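Local coordinates for HydG protein (Carboxydothermus hydrogenoformans, PDB 4RTB), which acts as a radical SAM enzyme in [FeFe]-hydrogenase maturation, a CO/CN synthase that carries a [4Fe-4S] cluster and binds S-adenosylmethionine, at residues Ile149-Gly154 with Glu167-Ile172; Leu98-Tyr103 with Lys139-Met144; Ser342-Ala347 with Ala376-Val381. All blocks are in the same frame, centred on the assembly; numbering follows the deposited sequence.

How the interactions relate
All three interactions place a helix against the outer side of one curved parallel sheet, each through a buried aliphatic contact. Strand 95-105 of interaction 2 is central: it pairs with strand 148-153 of interaction 1 through Leu150 O to Leu102 N at 2.9 Å, and with strand 343-345 of interaction 3 through Phe99 N to Met344 O at 3.0 Å. Centres of interactions 1 and 2 lie about 11 Å apart, those of 2 and 3 about 12 Å, and those of 1 and 3 about 22 Å, with nearest atoms about 7 Å apart. Interaction 1 reaches S-adenosylmethionine directly, through Met153; in interaction 2 the side chain of Pro101 is about 9 Å from the bound S-adenosylmethionine.

Interaction 1 of 3, residues Ile149-Gly154 with Glu167-Ile172; sequences ILLVMG and EIIPAI. With SAM (S-adenosylmethionine), chain B.
Leu151 and Ile169 carry the apolar part of the contact. Leu151 CD1 meets Ile169 CG1 at 3.7 Å and Ile169 CD1 at 4.0 Å, and the two side chains cross obliquely. The other branch, Leu151 CD2, approaches Ile172 CD1 at 4.4 Å, so the leucine fork spreads over residues one helical turn apart. Its CG stands opposite the carbonyl carbon (chi1 -65°), and the extended chi2 (-179°) sends CD1 out to Ile169. Ile181 of the next strand touches both Leu151 and Ile172.

No polar bond joins the strand to this helix. The strand's backbone is paired with strands 95-105 and 180-184; within the helix Ile172 N donates to Ile168 O at 2.9 Å, while Pro170, whose nitrogen has no bond to the preceding turn, kinks it.

The ligand meets the Val152 side chain on the opposite face, CG2 lying 3.6 Å from the CG of S-adenosylmethionine. The ligand's amino N donates to Met153 O at 3.0 Å. Met153 and Gly154, which touches the iron-sulfur cluster, lead a Met-Gly-Glu sequence that probably corresponds to the Gly-Gly-Glu motif of radical SAM enzymes, which binds this amino group.

Alternation thus commits Leu151 to aliphatic packing within a beta-alpha-beta unit and Val152 to the S-adenosylmethionine pocket, whereas Met153 serves through its carbonyl at the strand's C-terminal end.

Interaction 2 of 3, residues Leu98-Tyr103 with Lys139-Met144; sequences LFAPLY and KAIREM
Arg142 NH2, next along the helix to the Ile141 that packs on Ala100, is gripped by two salt bridges, to Glu432 OE2 and Asp177 OD2, with Glu428 OE2 as a longer, weak ion partner. This guanidinium ties helix 131-144 to helix 419-432, and the acidic groups fix its orientation.

The contact with the strand is aliphatic and centres on Ile141, whose two branches divide the work. CG2 comes to Ala100 CB at 3.8 Å. CD1 reaches further along the strand, to Leu102 CB at 4.1 Å, and also lies 4.2 Å from Ala100 CB. With CG2 anti to the backbone N and CG1 anti to the carbonyl carbon (chi1 -69°), both branches face the strand. Ala100 is small enough that the backbones approach to 7.2 Å between Ala100 CA and Ile141 CA. Pro101, between Ala100 and Leu102, points away from the helix; its carbonyl takes a hydrogen bond from Tyr355 OH, and Tyr355 also touches Ile141.

The short axes run at 162°, nearly antiparallel, with a closest approach of 10.0 Å, as expected when a helix returns across a parallel sheet. Strand 95-105, helix 131-144 and strand 148-153 form a beta-alpha-beta crossover, and the connection leaving the strand carries the cluster-pocket residues Cys108, Cys112 and Cys115. Phe99 pairs with strand 343-345 on the other edge, while Leu98 bonds Ser390 of strand 388-390 on the edge that strand 148-153 takes further along; helix 375-384 packs beside Leu98 and Met144.

Interaction 3 of 3, residues Ser342-Ala347 with Ala376-Val381; sequences SQMSAA and AEIVEV
Ile378 overlaps both Met344 and Ala346 with the far end of its side chain. Its CD1 lies 3.6 Å from Met344 CE, and the two chains meet tip to tip. The same methyl is 3.7 Å from Ala346 CB, while Ile378 CG1 stands 3.9 Å from that Ala346 CB, so the isoleucine branch runs across the alanine and ends at the methionine methyl. The methionine runs straight through chi2 and then bends at chi3 (51°), which turns CE back toward the helix.

Alternation along the segment is plain: Met344 and Ala346 point to the helix, whereas Ser345 between them points away. The nearest backbone pair, Ala346 CA and Ile378 CA, is 7.3 Å apart, close because the alanine needs little room. Beyond the contact, Ala346 O accepts a hydrogen bond from His146 NE2, which joins this strand end to the turn after helix 131-144.

Both segments lie in the part of the chain related to the biotin and thiamin synthesis associated domain. Strand 343-345 lies between strands 95-105 and 321-324; on its outer side helix 375-384 packs beside helix 330-339, whose Arg333 touches both Met344 and Ile378, and beside helix 419-432, which meets Val379.

Interaction 1 of 3, residues Ile149-Gly154 with Glu167-Ile172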
# COMPACT_ATOMS: atom_id res chain seq x y z
N ILE A 149 -1.28 4.07 -11.59
CA ILE A 149 -1.57 5.34 -10.94
C ILE A 149 -2.51 5.14 -9.75
O ILE A 149 -3.39 4.29 -9.79
CB ILE A 149 -2.18 6.35 -11.95
CG1 ILE A 149 -1.22 6.58 -13.12
CG2 ILE A 149 -2.52 7.67 -11.27
CD1 ILE A 149 -1.65 7.70 -14.05
N LEU A 150 -2.29 5.91 -8.68
CA LEU A 150 -3.18 5.88 -7.52
C LEU A 150 -3.86 7.24 -7.34
O LEU A 150 -3.30 8.14 -6.73
CB LEU A 150 -2.40 5.50 -6.25
CG LEU A 150 -3.15 5.06 -4.99
CD1 LEU A 150 -3.16 6.14 -3.92
CD2 LEU A 150 -4.57 4.59 -5.30
N LEU A 151 -5.07 7.38 -7.89
CA LEU A 151 -5.83 8.61 -7.74
C LEU A 151 -6.22 8.85 -6.29
O LEU A 151 -6.84 8.00 -5.65
CB LEU A 151 -7.09 8.58 -8.60
CG LEU A 151 -6.92 8.55 -10.12
CD1 LEU A 151 -8.29 8.54 -10.78
CD2 LEU A 151 -6.10 9.73 -10.60
N VAL A 152 -5.86 10.02 -5.78
CA VAL A 152 -6.13 10.36 -4.39
C VAL A 152 -6.75 11.76 -4.29
O VAL A 152 -6.32 12.69 -4.97
CB VAL A 152 -4.83 10.27 -3.54
CG1 VAL A 152 -3.65 10.76 -4.35
CG2 VAL A 152 -4.97 11.02 -2.23
N MET A 153 -7.79 11.87 -3.46
CA MET A 153 -8.52 13.13 -3.29
C MET A 153 -8.93 13.39 -1.85
O MET A 153 -9.04 12.46 -1.05
CB MET A 153 -9.78 13.14 -4.15
CG MET A 153 -9.58 13.46 -5.61
SD MET A 153 -11.01 12.86 -6.53
CE MET A 153 -12.34 13.40 -5.46
N GLY A 154 -9.18 14.65 -1.54
CA GLY A 154 -9.85 15.01 -0.31
C GLY A 154 -11.32 14.68 -0.46
O GLY A 154 -11.81 14.53 -1.59
N GLU A 167 -16.09 11.70 -15.30
CA GLU A 167 -15.57 12.35 -16.49
C GLU A 167 -14.05 12.18 -16.64
O GLU A 167 -13.54 12.10 -17.76
CB GLU A 167 -15.92 13.84 -16.50
CG GLU A 167 -17.09 14.18 -17.41
CD GLU A 167 -17.00 15.58 -17.98
OE1 GLU A 167 -16.11 16.35 -17.55
OE2 GLU A 167 -17.81 15.91 -18.88
N ILE A 168 -13.34 12.10 -15.52
CA ILE A 168 -11.88 12.10 -15.58
C ILE A 168 -11.24 10.73 -15.86
O ILE A 168 -10.35 10.62 -16.70
CB ILE A 168 -11.29 12.68 -14.28
CG1 ILE A 168 -11.42 14.21 -14.30
CG2 ILE A 168 -9.83 12.28 -14.10
CD1 ILE A 168 -10.51 14.93 -13.35
N ILE A 169 -11.71 9.69 -15.17
CA ILE A 169 -11.08 8.37 -15.30
C ILE A 169 -11.14 7.78 -16.72
O ILE A 169 -10.10 7.35 -17.23
CB ILE A 169 -11.69 7.37 -14.29
CG1 ILE A 169 -11.24 7.72 -12.87
CG2 ILE A 169 -11.30 5.95 -14.63
CD1 ILE A 169 -11.76 6.79 -11.81
N PRO A 170 -12.32 7.75 -17.36
CA PRO A 170 -12.32 7.22 -18.73
C PRO A 170 -11.47 8.06 -19.67
O PRO A 170 -10.89 7.54 -20.63
CB PRO A 170 -13.79 7.27 -19.14
CG PRO A 170 -14.54 7.33 -17.87
CD PRO A 170 -13.69 8.12 -16.94
N ALA A 171 -11.40 9.36 -19.39
CA ALA A 171 -10.57 10.27 -20.16
C ALA A 171 -9.10 9.87 -20.05
O ALA A 171 -8.37 9.89 -21.04
CB ALA A 171 -10.77 11.71 -19.70
N ILE A 172 -8.67 9.50 -18.84
CA ILE A 172 -7.31 9.02 -18.63
C ILE A 172 -7.08 7.70 -19.36
O ILE A 172 -6.09 7.55 -20.07
CB ILE A 172 -7.00 8.85 -17.13
CG1 ILE A 172 -6.75 10.21 -16.47
CG2 ILE A 172 -5.78 7.96 -16.94
CD1 ILE A 172 -6.34 10.12 -15.02
N SAM B . -9.42 11.49 1.71
CA SAM B . -9.50 10.03 1.67
C SAM B . -9.44 9.38 3.05
O SAM B . -9.26 10.03 4.07
OXT SAM B . -9.58 8.16 3.16
CB SAM B . -8.39 9.43 0.80
CG SAM B . -7.15 10.29 0.57
SD SAM B . -6.08 10.65 1.99
CE SAM B . -5.19 12.03 1.27
C5' SAM B . -4.73 9.47 1.74
C4' SAM B . -4.13 8.89 3.01
O4' SAM B . -3.03 9.64 3.50
C3' SAM B . -5.13 8.85 4.16
O3' SAM B . -5.88 7.66 4.12
C2' SAM B . -4.26 8.92 5.39
O2' SAM B . -4.17 7.66 6.01
C1' SAM B . -2.88 9.31 4.87
N9 SAM B . -2.38 10.44 5.67
C8 SAM B . -3.05 11.60 5.93
N7 SAM B . -2.26 12.38 6.70
C5 SAM B . -1.11 11.73 6.94
C6 SAM B . 0.03 12.07 7.66
N6 SAM B . 0.10 13.25 8.28
N1 SAM B . 1.08 11.19 7.73
C2 SAM B . 1.01 9.97 7.09
N3 SAM B . -0.12 9.64 6.37
C4 SAM B . -1.16 10.50 6.30

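Interaction 2 of 3, residues Leu98-Tyr103 with Lys139-Met144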
# COMPACT_ATOMS: atom_id res chain seq x y z
N LEU A 98 5.88 -0.95 -8.82
CA LEU A 98 5.97 0.50 -8.68
C LEU A 98 4.74 1.22 -9.23
O LEU A 98 4.21 0.86 -10.29
CB LEU A 98 7.23 1.03 -9.38
CG LEU A 98 8.56 0.43 -8.94
CD1 LEU A 98 9.72 1.24 -9.51
CD2 LEU A 98 8.67 0.33 -7.42
N PHE A 99 4.28 2.22 -8.49
CA PHE A 99 3.17 3.05 -8.92
C PHE A 99 3.40 4.50 -8.50
O PHE A 99 4.25 4.78 -7.65
CB PHE A 99 1.85 2.55 -8.32
CG PHE A 99 1.70 2.82 -6.85
CD1 PHE A 99 2.28 1.98 -5.92
CD2 PHE A 99 0.97 3.91 -6.40
CE1 PHE A 99 2.14 2.22 -4.56
CE2 PHE A 99 0.84 4.16 -5.05
CZ PHE A 99 1.42 3.32 -4.13
N ALA A 100 2.65 5.41 -9.10
CA ALA A 100 2.71 6.82 -8.75
C ALA A 100 1.33 7.34 -8.37
O ALA A 100 0.35 7.10 -9.08
CB ALA A 100 3.29 7.63 -9.90
N PRO A 101 1.25 8.04 -7.23
CA PRO A 101 -0.02 8.62 -6.78
C PRO A 101 -0.33 9.93 -7.50
O PRO A 101 0.52 10.81 -7.59
CB PRO A 101 0.22 8.87 -5.29
CG PRO A 101 1.69 9.07 -5.18
CD PRO A 101 2.33 8.21 -6.24
N LEU A 102 -1.54 10.03 -8.04
CA LEU A 102 -1.97 11.28 -8.65
C LEU A 102 -3.01 11.95 -7.77
O LEU A 102 -4.14 11.47 -7.63
CB LEU A 102 -2.53 11.03 -10.06
CG LEU A 102 -3.07 12.26 -10.80
CD1 LEU A 102 -2.13 13.45 -10.67
CD2 LEU A 102 -3.31 11.92 -12.26
N TYR A 103 -2.61 13.06 -7.16
CA TYR A 103 -3.51 13.85 -6.34
C TYR A 103 -4.39 14.71 -7.24
O TYR A 103 -3.89 15.58 -7.96
CB TYR A 103 -2.73 14.72 -5.36
CG TYR A 103 -2.19 13.95 -4.18
CD1 TYR A 103 -1.13 13.06 -4.32
CD2 TYR A 103 -2.75 14.10 -2.92
CE1 TYR A 103 -0.65 12.35 -3.24
CE2 TYR A 103 -2.26 13.40 -1.83
CZ TYR A 103 -1.21 12.53 -2.00
OH TYR A 103 -0.73 11.82 -0.92
N LYS A 139 -0.23 11.99 -18.38
CA LYS A 139 0.77 11.97 -19.44
C LYS A 139 2.18 12.10 -18.88
O LYS A 139 3.11 11.41 -19.31
CB LYS A 139 0.51 13.09 -20.46
CG LYS A 139 -0.72 12.89 -21.35
CD LYS A 139 -0.87 14.04 -22.34
CE LYS A 139 -2.12 13.88 -23.21
NZ LYS A 139 -2.07 12.66 -24.06
N ALA A 140 2.34 12.99 -17.90
CA ALA A 140 3.65 13.26 -17.30
C ALA A 140 4.13 12.05 -16.50
O ALA A 140 5.32 11.70 -16.54
CB ALA A 140 3.58 14.49 -16.40
N ILE A 141 3.21 11.42 -15.79
CA ILE A 141 3.50 10.20 -15.04
C ILE A 141 3.83 9.04 -15.99
O ILE A 141 4.70 8.22 -15.70
CB ILE A 141 2.30 9.82 -14.14
CG1 ILE A 141 2.15 10.84 -13.01
CG2 ILE A 141 2.47 8.43 -13.56
CD1 ILE A 141 1.07 10.49 -12.01
N ARG A 142 3.14 8.98 -17.12
CA ARG A 142 3.38 7.91 -18.09
C ARG A 142 4.74 8.05 -18.78
O ARG A 142 5.43 7.05 -19.01
CB ARG A 142 2.27 7.87 -19.14
CG ARG A 142 2.43 6.75 -20.15
CD ARG A 142 2.45 5.40 -19.45
NE ARG A 142 2.64 4.29 -20.37
CZ ARG A 142 3.80 3.67 -20.56
NH1 ARG A 142 4.88 4.06 -19.90
NH2 ARG A 142 3.88 2.66 -21.42
N GLU A 143 5.10 9.28 -19.12
CA GLU A 143 6.39 9.57 -19.75
C GLU A 143 7.56 9.12 -18.88
O GLU A 143 8.64 8.79 -19.37
CB GLU A 143 6.52 11.07 -20.04
CG GLU A 143 6.38 11.45 -21.51
CD GLU A 143 5.02 12.04 -21.86
OE1 GLU A 143 4.70 13.14 -21.38
OE2 GLU A 143 4.27 11.39 -22.62
N MET A 144 7.32 9.12 -17.57
CA MET A 144 8.30 8.68 -16.58
C MET A 144 8.63 7.21 -16.75
O MET A 144 9.76 6.78 -16.51
CB MET A 144 7.75 8.95 -15.18
CG MET A 144 8.78 9.21 -14.10
SD MET A 144 7.98 10.02 -12.71
CE MET A 144 7.32 11.48 -13.51

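Interaction 3 of 3, residues Ser342-Ala347 with Ala376-Val381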
# COMPACT_ATOMS: atom_id res chain seq x y z
N SER A 342 5.48 -5.43 -1.17
CA SER A 342 5.39 -5.86 -2.56
C SER A 342 5.02 -4.72 -3.50
O SER A 342 5.10 -4.87 -4.72
CB SER A 342 4.37 -7.00 -2.69
OG SER A 342 3.10 -6.60 -2.20
N GLN A 343 4.61 -3.59 -2.93
CA GLN A 343 4.25 -2.41 -3.73
C GLN A 343 4.87 -1.14 -3.16
O GLN A 343 5.00 -0.98 -1.95
CB GLN A 343 2.74 -2.25 -3.82
CG GLN A 343 2.13 -2.78 -5.11
CD GLN A 343 0.75 -2.21 -5.37
OE1 GLN A 343 0.61 -1.06 -5.80
NE2 GLN A 343 -0.28 -3.01 -5.12
N MET A 344 5.22 -0.21 -4.05
CA MET A 344 5.97 0.97 -3.66
C MET A 344 5.61 2.21 -4.47
O MET A 344 5.33 2.13 -5.67
CB MET A 344 7.46 0.70 -3.80
CG MET A 344 8.22 0.66 -2.51
SD MET A 344 9.95 0.34 -2.88
CE MET A 344 10.24 1.60 -4.13
N SER A 345 5.66 3.37 -3.82
CA SER A 345 5.47 4.64 -4.50
C SER A 345 6.82 5.25 -4.85
O SER A 345 7.59 5.62 -3.96
CB SER A 345 4.65 5.61 -3.64
OG SER A 345 5.40 6.02 -2.51
N ALA A 346 7.11 5.35 -6.14
CA ALA A 346 8.38 5.89 -6.59
C ALA A 346 8.20 7.20 -7.34
O ALA A 346 7.26 7.34 -8.14
CB ALA A 346 9.10 4.88 -7.47
N ALA A 347 9.09 8.14 -7.08
CA ALA A 347 9.06 9.46 -7.72
C ALA A 347 7.71 10.15 -7.49
O ALA A 347 7.25 10.95 -8.31
CB ALA A 347 9.34 9.34 -9.21
N ALA A 376 14.16 6.80 -12.51
CA ALA A 376 15.32 6.10 -13.05
C ALA A 376 16.35 5.80 -11.97
O ALA A 376 16.93 4.71 -11.94
CB ALA A 376 15.95 6.90 -14.17
N GLU A 377 16.57 6.76 -11.08
CA GLU A 377 17.50 6.59 -9.97
C GLU A 377 17.10 5.42 -9.07
O GLU A 377 17.91 4.52 -8.81
CB GLU A 377 17.59 7.87 -9.14
CG GLU A 377 18.70 8.81 -9.58
CD GLU A 377 18.54 10.21 -9.02
OE1 GLU A 377 18.16 10.36 -7.84
OE2 GLU A 377 18.80 11.18 -9.78
N ILE A 378 15.86 5.42 -8.60
CA ILE A 378 15.41 4.39 -7.68
C ILE A 378 15.31 3.04 -8.38
O ILE A 378 15.40 2.00 -7.73
CB ILE A 378 14.05 4.75 -7.02
CG1 ILE A 378 12.89 4.03 -7.71
CG2 ILE A 378 13.84 6.26 -7.00
CD1 ILE A 378 12.23 2.98 -6.84
N VAL A 379 15.13 3.05 -9.70
CA VAL A 379 15.13 1.81 -10.46
C VAL A 379 16.55 1.25 -10.51
O VAL A 379 16.76 0.04 -10.38
CB VAL A 379 14.59 2.01 -11.89
CG1 VAL A 379 14.94 0.82 -12.77
CG2 VAL A 379 13.09 2.22 -11.87
N GLU A 380 17.51 2.14 -10.70
CA GLU A 380 18.92 1.80 -10.63
C GLU A 380 19.25 1.15 -9.29
O GLU A 380 19.78 0.03 -9.23
CB GLU A 380 19.77 3.06 -10.84
CG GLU A 380 21.05 2.87 -11.63
CD GLU A 380 21.66 4.20 -12.04
OE1 GLU A 380 21.04 5.25 -11.74
OE2 GLU A 380 22.74 4.20 -12.66
N VAL A 381 18.91 1.85 -8.21
CA VAL A 381 19.15 1.34 -6.87
C VAL A 381 18.49 -0.01 -6.64
O VAL A 381 19.12 -0.93 -6.12
CB VAL A 381 18.65 2.33 -5.79
CG1 VAL A 381 18.94 1.79 -4.40
CG2 VAL A 381 19.31 3.69 -5.98